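PDB 4ZEM: translation initiation factor eIF2b-like protein from Chaetomium thermophilum, which is the beta subunit of the heterodecameric eIF2B complex, which probably acts as a guanine nucleotide exchange factor in translation initiation. Local coordinates for residues Tyr194-Gln199 against Ile220-Asn225; Val268-Lys273 against Lys299-Leu304. All blocks are in the same frame, centred on the assembly; numbering follows the deposited sequence.

Contact 1. Residues Tyr194-Gln199 against Ile220-Asn225; sequences YVLAYQ and ILASLN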
ATOM      1  N   TYR A 194      -1.278   1.708  27.716  1.00 42.76           N
ATOM      2  CA  TYR A 194      -2.404   0.836  27.425  1.00 36.05           C
ATOM      3  C   TYR A 194      -2.825   1.133  25.996  1.00 41.91           C
ATOM      4  O   TYR A 194      -3.394   2.193  25.714  1.00 43.38           O
ATOM      5  CB  TYR A 194      -3.536   1.083  28.412  1.00 34.33           C
ATOM      6  CG  TYR A 194      -3.549   0.106  29.555  1.00 45.48           C
ATOM      7  CD1 TYR A 194      -4.673  -0.667  29.831  1.00 38.94           C
ATOM      8  CD2 TYR A 194      -2.448  -0.007  30.398  1.00 40.50           C
ATOM      9  CE1 TYR A 194      -4.687  -1.546  30.905  1.00 40.89           C
ATOM     10  CE2 TYR A 194      -2.442  -0.900  31.457  1.00 43.70           C
ATOM     11  CZ  TYR A 194      -3.560  -1.661  31.710  1.00 45.14           C
ATOM     12  OH  TYR A 194      -3.544  -2.529  32.774  1.00 44.58           O
ATOM     13  N   VAL A 195      -2.539   0.194  25.100  1.00 31.96           N
ATOM     14  CA  VAL A 195      -2.734   0.417  23.674  1.00 31.86           C
ATOM     15  C   VAL A 195      -3.892  -0.408  23.150  1.00 37.76           C
ATOM     16  O   VAL A 195      -3.868  -1.640  23.189  1.00 40.57           O
ATOM     17  CB  VAL A 195      -1.454   0.059  22.875  1.00 35.47           C
ATOM     18  CG1 VAL A 195      -1.685   0.208  21.382  1.00 38.41           C
ATOM     19  CG2 VAL A 195      -0.286   0.917  23.333  1.00 32.61           C
ATOM     20  N   LEU A 196      -4.888   0.279  22.608  1.00 38.88           N
ATOM     21  CA  LEU A 196      -6.060  -0.393  22.082  1.00 37.19           C
ATOM     22  C   LEU A 196      -5.835  -0.639  20.590  1.00 36.61           C
ATOM     23  O   LEU A 196      -5.693   0.299  19.807  1.00 39.24           O
ATOM     24  CB  LEU A 196      -7.319   0.446  22.360  1.00 45.45           C
ATOM     25  CG  LEU A 196      -8.735   0.017  21.938  1.00 50.52           C
ATOM     26  CD1 LEU A 196      -9.019   0.233  20.463  1.00 55.53           C
ATOM     27  CD2 LEU A 196      -9.048  -1.414  22.358  1.00 46.43           C
ATOM     28  N   ALA A 197      -5.775  -1.909  20.211  1.00 38.56           N
ATOM     29  CA  ALA A 197      -5.590  -2.276  18.811  1.00 34.38           C
ATOM     30  C   ALA A 197      -6.881  -2.845  18.266  1.00 39.59           C
ATOM     31  O   ALA A 197      -7.308  -3.930  18.667  1.00 40.50           O
ATOM     32  CB  ALA A 197      -4.462  -3.286  18.659  1.00 37.10           C
ATOM     33  N   TYR A 198      -7.488  -2.135  17.323  1.00 48.82           N
ATOM     34  CA  TYR A 198      -8.783  -2.560  16.820  1.00 50.97           C
ATOM     35  C   TYR A 198      -8.560  -3.409  15.580  1.00 47.08           C
ATOM     36  O   TYR A 198      -7.996  -2.931  14.596  1.00 55.03           O
ATOM     37  CB  TYR A 198      -9.680  -1.359  16.511  1.00 39.60           C
ATOM     38  CG  TYR A 198     -11.017  -1.750  15.938  1.00 41.58           C
ATOM     39  CD1 TYR A 198     -12.108  -1.950  16.779  1.00 41.01           C
ATOM     40  CD2 TYR A 198     -11.195  -1.942  14.572  1.00 40.05           C
ATOM     41  CE1 TYR A 198     -13.338  -2.326  16.283  1.00 48.18           C
ATOM     42  CE2 TYR A 198     -12.431  -2.318  14.062  1.00 49.25           C
ATOM     43  CZ  TYR A 198     -13.498  -2.509  14.928  1.00 53.54           C
ATOM     44  OH  TYR A 198     -14.734  -2.879  14.449  1.00 61.76           O
ATOM     45  N   GLN A 199      -8.985  -4.672  15.655  1.00 49.36           N
ATOM     46  CA  GLN A 199      -8.791  -5.654  14.579  1.00 52.04           C
ATOM     47  C   GLN A 199      -7.429  -5.567  13.895  1.00 43.84           C
ATOM     48  O   GLN A 199      -7.361  -5.280  12.705  1.00 52.45           O
ATOM     49  CB  GLN A 199      -9.885  -5.516  13.520  1.00 49.66           C
ATOM     50  CG  GLN A 199     -11.292  -5.719  14.037  1.00 62.39           C
ATOM     51  CD  GLN A 199     -12.215  -6.251  12.958  1.00 72.59           C
ATOM     52  OE1 GLN A 199     -11.762  -6.659  11.889  1.00 76.13           O
ATOM     53  NE2 GLN A 199     -13.513  -6.260  13.236  1.00 80.62           N
ATOM     54  N   ILE A 220      -4.619  -4.064  24.186  1.00 32.31           N
ATOM     55  CA  ILE A 220      -6.021  -4.440  24.275  1.00 38.46           C
ATOM     56  C   ILE A 220      -6.545  -4.729  22.871  1.00 49.79           C
ATOM     57  O   ILE A 220      -6.463  -3.883  21.975  1.00 43.17           O
ATOM     58  CB  ILE A 220      -6.874  -3.339  24.935  1.00 47.39           C
ATOM     59  CG1 ILE A 220      -6.361  -3.014  26.344  1.00 48.50           C
ATOM     60  CG2 ILE A 220      -8.337  -3.755  24.983  1.00 51.05           C
ATOM     61  CD1 ILE A 220      -5.341  -1.890  26.386  1.00 44.78           C
ATOM     62  N   LEU A 221      -7.023  -5.950  22.668  1.00 43.79           N
ATOM     63  CA  LEU A 221      -7.527  -6.351  21.366  1.00 46.25           C
ATOM     64  C   LEU A 221      -9.050  -6.298  21.362  1.00 57.71           C
ATOM     65  O   LEU A 221      -9.709  -7.005  22.128  1.00 64.86           O
ATOM     66  CB  LEU A 221      -7.028  -7.750  21.012  1.00 43.67           C
ATOM     67  CG  LEU A 221      -5.506  -7.903  20.938  1.00 48.66           C
ATOM     68  CD1 LEU A 221      -5.136  -9.358  20.884  1.00 54.40           C
ATOM     69  CD2 LEU A 221      -4.958  -7.199  19.716  1.00 40.72           C
ATOM     70  N   ALA A 222      -9.602  -5.432  20.522  1.00 55.12           N
ATOM     71  CA  ALA A 222     -11.044  -5.265  20.446  1.00 55.35           C
ATOM     72  C   ALA A 222     -11.553  -5.444  19.024  1.00 55.30           C
ATOM     73  O   ALA A 222     -10.937  -4.970  18.070  1.00 58.51           O
ATOM     74  CB  ALA A 222     -11.449  -3.900  20.977  1.00 56.16           C
ATOM     75  N   SER A 223     -12.665  -6.152  18.882  1.00 62.41           N
ATOM     76  CA  SER A 223     -13.331  -6.232  17.593  1.00 66.78           C
ATOM     77  C   SER A 223     -14.826  -6.129  17.824  1.00 76.41           C
ATOM     78  O   SER A 223     -15.361  -6.782  18.719  1.00 95.34           O
ATOM     79  CB  SER A 223     -12.985  -7.539  16.880  1.00 67.55           C
ATOM     80  OG  SER A 223     -13.767  -7.694  15.709  1.00 80.95           O
ATOM     81  N   LEU A 224     -15.512  -5.320  17.026  1.00 81.59           N
ATOM     82  CA  LEU A 224     -16.959  -5.229  17.181  1.00102.06           C
ATOM     83  C   LEU A 224     -17.635  -6.407  16.485  1.00100.33           C
ATOM     84  O   LEU A 224     -18.724  -6.826  16.871  1.00105.31           O
ATOM     85  CB  LEU A 224     -17.480  -3.890  16.650  1.00103.45           C
ATOM     86  CG  LEU A 224     -16.971  -2.676  17.439  1.00 96.67           C
ATOM     87  CD1 LEU A 224     -17.482  -1.366  16.847  1.00 86.72           C
ATOM     88  CD2 LEU A 224     -17.341  -2.791  18.918  1.00 98.23           C
ATOM     89  N   ASN A 225     -16.968  -6.926  15.458  1.00 98.35           N
ATOM     90  CA  ASN A 225     -17.367  -8.149  14.766  1.00112.27           C
ATOM     91  C   ASN A 225     -16.955  -9.427  15.508  1.00118.32           C
ATOM     92  O   ASN A 225     -15.790  -9.820  15.444  1.00115.30           O
ATOM     93  CB  ASN A 225     -16.775  -8.157  13.354  1.00116.92           C
ATOM     94  CG  ASN A 225     -16.968  -6.831  12.630  1.00118.41           C
ATOM     95  OD1 ASN A 225     -17.735  -5.974  13.071  1.00120.27           O
ATOM     96  ND2 ASN A 225     -16.260  -6.655  11.519  1.00115.21           N
TER

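Contact 2. Residues Val268-Lys273 against Lys299-Leu304; sequences VIFGAK and KPVIAL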
ATOM      1  N   VAL A 268      -5.150   4.577  20.619  1.00 46.12           N
ATOM      2  CA  VAL A 268      -5.812   3.635  19.728  1.00 43.00           C
ATOM      3  C   VAL A 268      -5.056   3.560  18.413  1.00 40.78           C
ATOM      4  O   VAL A 268      -4.727   4.588  17.819  1.00 36.97           O
ATOM      5  CB  VAL A 268      -7.274   4.037  19.444  1.00 44.71           C
ATOM      6  CG1 VAL A 268      -7.913   3.034  18.503  1.00 37.83           C
ATOM      7  CG2 VAL A 268      -8.073   4.145  20.746  1.00 46.17           C
ATOM      8  N   ILE A 269      -4.800   2.340  17.954  1.00 36.66           N
ATOM      9  CA  ILE A 269      -4.040   2.107  16.733  1.00 38.55           C
ATOM     10  C   ILE A 269      -4.864   1.315  15.717  1.00 47.76           C
ATOM     11  O   ILE A 269      -5.477   0.309  16.063  1.00 43.53           O
ATOM     12  CB  ILE A 269      -2.715   1.376  17.039  1.00 37.81           C
ATOM     13  CG1 ILE A 269      -1.828   2.261  17.915  1.00 50.12           C
ATOM     14  CG2 ILE A 269      -1.975   1.033  15.761  1.00 51.30           C
ATOM     15  CD1 ILE A 269      -0.486   1.651  18.247  1.00 69.63           C
ATOM     16  N   PHE A 270      -4.863   1.775  14.465  1.00 53.29           N
ATOM     17  CA  PHE A 270      -5.549   1.079  13.375  1.00 49.26           C
ATOM     18  C   PHE A 270      -4.630   0.821  12.198  1.00 41.68           C
ATOM     19  O   PHE A 270      -3.723   1.604  11.908  1.00 38.86           O
ATOM     20  CB  PHE A 270      -6.714   1.907  12.803  1.00 48.05           C
ATOM     21  CG  PHE A 270      -7.803   2.230  13.768  1.00 50.94           C
ATOM     22  CD1 PHE A 270      -7.887   3.492  14.328  1.00 52.78           C
ATOM     23  CD2 PHE A 270      -8.786   1.306  14.060  1.00 66.84           C
ATOM     24  CE1 PHE A 270      -8.905   3.811  15.198  1.00 61.65           C
ATOM     25  CE2 PHE A 270      -9.812   1.623  14.927  1.00 75.13           C
ATOM     26  CZ  PHE A 270      -9.871   2.874  15.499  1.00 71.34           C
ATOM     27  N   GLY A 271      -4.889  -0.269  11.489  1.00 38.03           N
ATOM     28  CA  GLY A 271      -4.254  -0.456  10.204  1.00 36.65           C
ATOM     29  C   GLY A 271      -5.175   0.213   9.196  1.00 39.80           C
ATOM     30  O   GLY A 271      -6.395   0.042   9.249  1.00 50.82           O
ATOM     31  N   ALA A 272      -4.609   0.970   8.271  1.00 36.55           N
ATOM     32  CA  ALA A 272      -5.421   1.577   7.233  1.00 48.79           C
ATOM     33  C   ALA A 272      -5.288   0.743   5.971  1.00 46.92           C
ATOM     34  O   ALA A 272      -4.176   0.379   5.584  1.00 44.53           O
ATOM     35  CB  ALA A 272      -4.999   3.011   6.975  1.00 42.24           C
ATOM     36  N   LYS A 273      -6.418   0.424   5.347  1.00 41.57           N
ATOM     37  CA  LYS A 273      -6.410  -0.229   4.041  1.00 42.86           C
ATOM     38  C   LYS A 273      -6.015   0.771   2.955  1.00 45.51           C
ATOM     39  O   LYS A 273      -5.438   0.396   1.938  1.00 49.49           O
ATOM     40  CB  LYS A 273      -7.770  -0.843   3.709  1.00 39.64           C
ATOM     41  CG  LYS A 273      -8.192  -2.014   4.571  1.00 49.44           C
ATOM     42  CD  LYS A 273      -9.706  -2.202   4.493  1.00 71.25           C
ATOM     43  CE  LYS A 273     -10.152  -3.504   5.137  1.00 70.63           C
ATOM     44  NZ  LYS A 273      -9.515  -3.703   6.461  1.00 75.62           N
ATOM     45  N   LYS A 299      -8.211  10.469  23.364  1.00 52.28           N
ATOM     46  CA  LYS A 299      -7.246   9.410  23.109  1.00 50.55           C
ATOM     47  C   LYS A 299      -6.731   9.558  21.685  1.00 53.01           C
ATOM     48  O   LYS A 299      -7.517   9.557  20.734  1.00 49.47           O
ATOM     49  CB  LYS A 299      -7.882   8.030  23.301  1.00 47.79           C
ATOM     50  CG  LYS A 299      -8.579   7.842  24.638  1.00 51.18           C
ATOM     51  CD  LYS A 299      -7.652   8.170  25.789  1.00 50.70           C
ATOM     52  CE  LYS A 299      -8.329   7.920  27.127  1.00 53.19           C
ATOM     53  NZ  LYS A 299      -7.426   8.268  28.257  1.00 55.56           N
ATOM     54  N   PRO A 300      -5.403   9.661  21.530  1.00 51.54           N
ATOM     55  CA  PRO A 300      -4.792   9.801  20.204  1.00 49.29           C
ATOM     56  C   PRO A 300      -5.104   8.616  19.300  1.00 49.92           C
ATOM     57  O   PRO A 300      -4.969   7.456  19.701  1.00 39.17           O
ATOM     58  CB  PRO A 300      -3.294   9.866  20.517  1.00 49.20           C
ATOM     59  CG  PRO A 300      -3.237  10.399  21.905  1.00 49.95           C
ATOM     60  CD  PRO A 300      -4.401   9.755  22.604  1.00 40.25           C
ATOM     61  N   VAL A 301      -5.493   8.923  18.070  1.00 45.12           N
ATOM     62  CA  VAL A 301      -5.812   7.897  17.095  1.00 46.51           C
ATOM     63  C   VAL A 301      -4.670   7.830  16.101  1.00 38.75           C
ATOM     64  O   VAL A 301      -4.355   8.820  15.441  1.00 40.28           O
ATOM     65  CB  VAL A 301      -7.137   8.187  16.361  1.00 48.25           C
ATOM     66  CG1 VAL A 301      -7.366   7.164  15.272  1.00 41.47           C
ATOM     67  CG2 VAL A 301      -8.301   8.188  17.336  1.00 45.78           C
ATOM     68  N   ILE A 302      -4.033   6.667  16.023  1.00 37.00           N
ATOM     69  CA  ILE A 302      -2.874   6.484  15.161  1.00 34.06           C
ATOM     70  C   ILE A 302      -3.210   5.496  14.054  1.00 42.56           C
ATOM     71  O   ILE A 302      -3.660   4.371  14.314  1.00 34.93           O
ATOM     72  CB  ILE A 302      -1.617   5.968  15.929  1.00 35.88           C
ATOM     73  CG1 ILE A 302      -1.206   6.911  17.061  1.00 35.42           C
ATOM     74  CG2 ILE A 302      -0.440   5.803  14.990  1.00 34.74           C
ATOM     75  CD1 ILE A 302      -1.802   6.575  18.405  1.00 39.69           C
ATOM     76  N   ALA A 303      -2.969   5.914  12.816  1.00 41.86           N
ATOM     77  CA  ALA A 303      -3.203   5.048  11.672  1.00 35.09           C
ATOM     78  C   ALA A 303      -1.875   4.593  11.097  1.00 38.78           C
ATOM     79  O   ALA A 303      -1.019   5.413  10.748  1.00 41.23           O
ATOM     80  CB  ALA A 303      -4.016   5.769  10.615  1.00 31.78           C
ATOM     81  N   LEU A 304      -1.705   3.279  11.011  1.00 31.81           N
ATOM     82  CA  LEU A 304      -0.508   2.701  10.414  1.00 32.39           C
ATOM     83  C   LEU A 304      -0.758   2.542   8.931  1.00 40.66           C
ATOM     84  O   LEU A 304      -1.694   1.850   8.531  1.00 57.22           O
ATOM     85  CB  LEU A 304      -0.162   1.350  11.042  1.00 27.42           C
ATOM     86  CG  LEU A 304       0.793   1.304  12.232  1.00 35.90           C
ATOM     87  CD1 LEU A 304       0.465   2.361  13.264  1.00 38.54           C
ATOM     88  CD2 LEU A 304       0.767  -0.078  12.841  1.00 31.80           C
TER

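Contact 1. Residues Tyr194-Gln199 against Ile220-Asn225
Leu196, Ala197 and Tyr198 pair in parallel register with Ile220, Leu221 and Ala222, their strand axes 4.8 Å apart at closest approach and 25° from parallel. The bonding alternates as a parallel ladder requires: Ile220 N donates to Val195 O at 2.7 Å, Ala197 N donates to Ile220 O, and a weak bond from Ala222 N to Ala197 O follows. Gln199 N then reaches Ala222 O at 3.1 Å, completing the bonding round the Tyr198-Ala222 pair.

Leu196, Tyr198, Ile220 and Ala222 share one face of the sheet; Ala197 and Leu221 take the other. In Leu196, CG stands anti to the backbone N (chi1 -180°), and of its two methyls CD2 is the one that reaches the neighbouring strand, 3.6 Å from Ile220 CG2 and 3.7 Å from Ala222 CB. The side chains of Leu196 and Ile220 cross at about a right angle, while Ile220 CD1 turns to Tyr194 CD1.

The Tyr198 ring has Gln199 CG over one face, offset toward the rim, and Leu224 CG in plane at its edge, 3.8 Å from CE1. Its hydroxyl lies beside Leu224 CB and is hydrogen-bonded to Ser285 O. An alanine in place of Tyr198 would probably leave a gap beside Leu224 CG and Gln199 CG and the Ser285 carbonyl without its hydroxyl partner. Beyond the ring, Gln199 NE2 lies 2.9 Å from Ser223 OG, which itself donates to the backbone O of Asn225 from above the carbonyl plane.

Helix 258-261 packs on the face of Ile220 and Ala222, through Tyr261 and Leu258. The parallel register and the intervening helix 202-214 identify a beta-alpha-beta unit, the repeating element of a Rossmann-like sheet.

Contact 2. Residues Val268-Lys273 against Lys299-Leu304
Val268 and Ile302 tie the two strands together where Ile302 N donates to Val268 O at 2.8 Å, one of five backbone hydrogen bonds in an unbroken parallel ladder. Val268 N to Pro300 O opens it and Ala272 N to Leu304 O, at 3.1 Å, closes it; between them come Phe270 N to Ile302 O and Leu304 N to Phe270 O. The strand axes approach to 4.7 Å and their directions differ by 25°.

The Leu304 side chain can be followed outward. Its CB rests 3.7 Å from Phe270 O, the same carbonyl that receives the Leu304 amide. Past CG, the two methyls of the branch do the touching: CD1 meets Ile269 CG2 at 3.7 Å, with CD2 farther from that methyl at 4.2 Å. The two side chains cross obliquely, and Val204 and Phe207 of helix 202-214 also pack on Leu304.

Across the sheet, Phe270 turns the edge of its ring to Val301: the CG1 methyl lies in the ring plane, 3.7 Å from CE1 and 3.8 Å from CD1. Ala287 and Ala290 of helix 287-296 also touch this phenylalanine, and Ala294 meets Val301.

Side-chain contact between the segments is thus wholly apolar, whereas the parallel register is recorded in the bonds between backbone amides and carbonyls. The nearly straight bonds, with N-H...O angles of 165° to 178°, satisfy these polar groups inside a buried hydrocarbon layer, and neither sheet face depends on a charged pair between the strands.

How the contacts relate
Both contacts belong to one sheet, whose order around them is 218-222, 194-198, 267-271, 301-304. Its two middle strands join them directly: Leu196 O lies 2.9 Å from Ile269 N, a probable hydrogen bond, and Tyr198 CB packs against Phe270 CE2. Helix 202-214 serves both, linking the strands of contact 1 and packing on Ile269 and Leu304 of contact 2. Contact 2 is the more interior, centred about 15 Å from the chain centre and with no exposed residue among those touching; contact 1, at about 22 Å, is partly buried. Both rest on a parallel backbone ladder, but contact 1 ends in polar groups around Gln199 and Ser223, whereas no polar side-chain cluster closes contact 2.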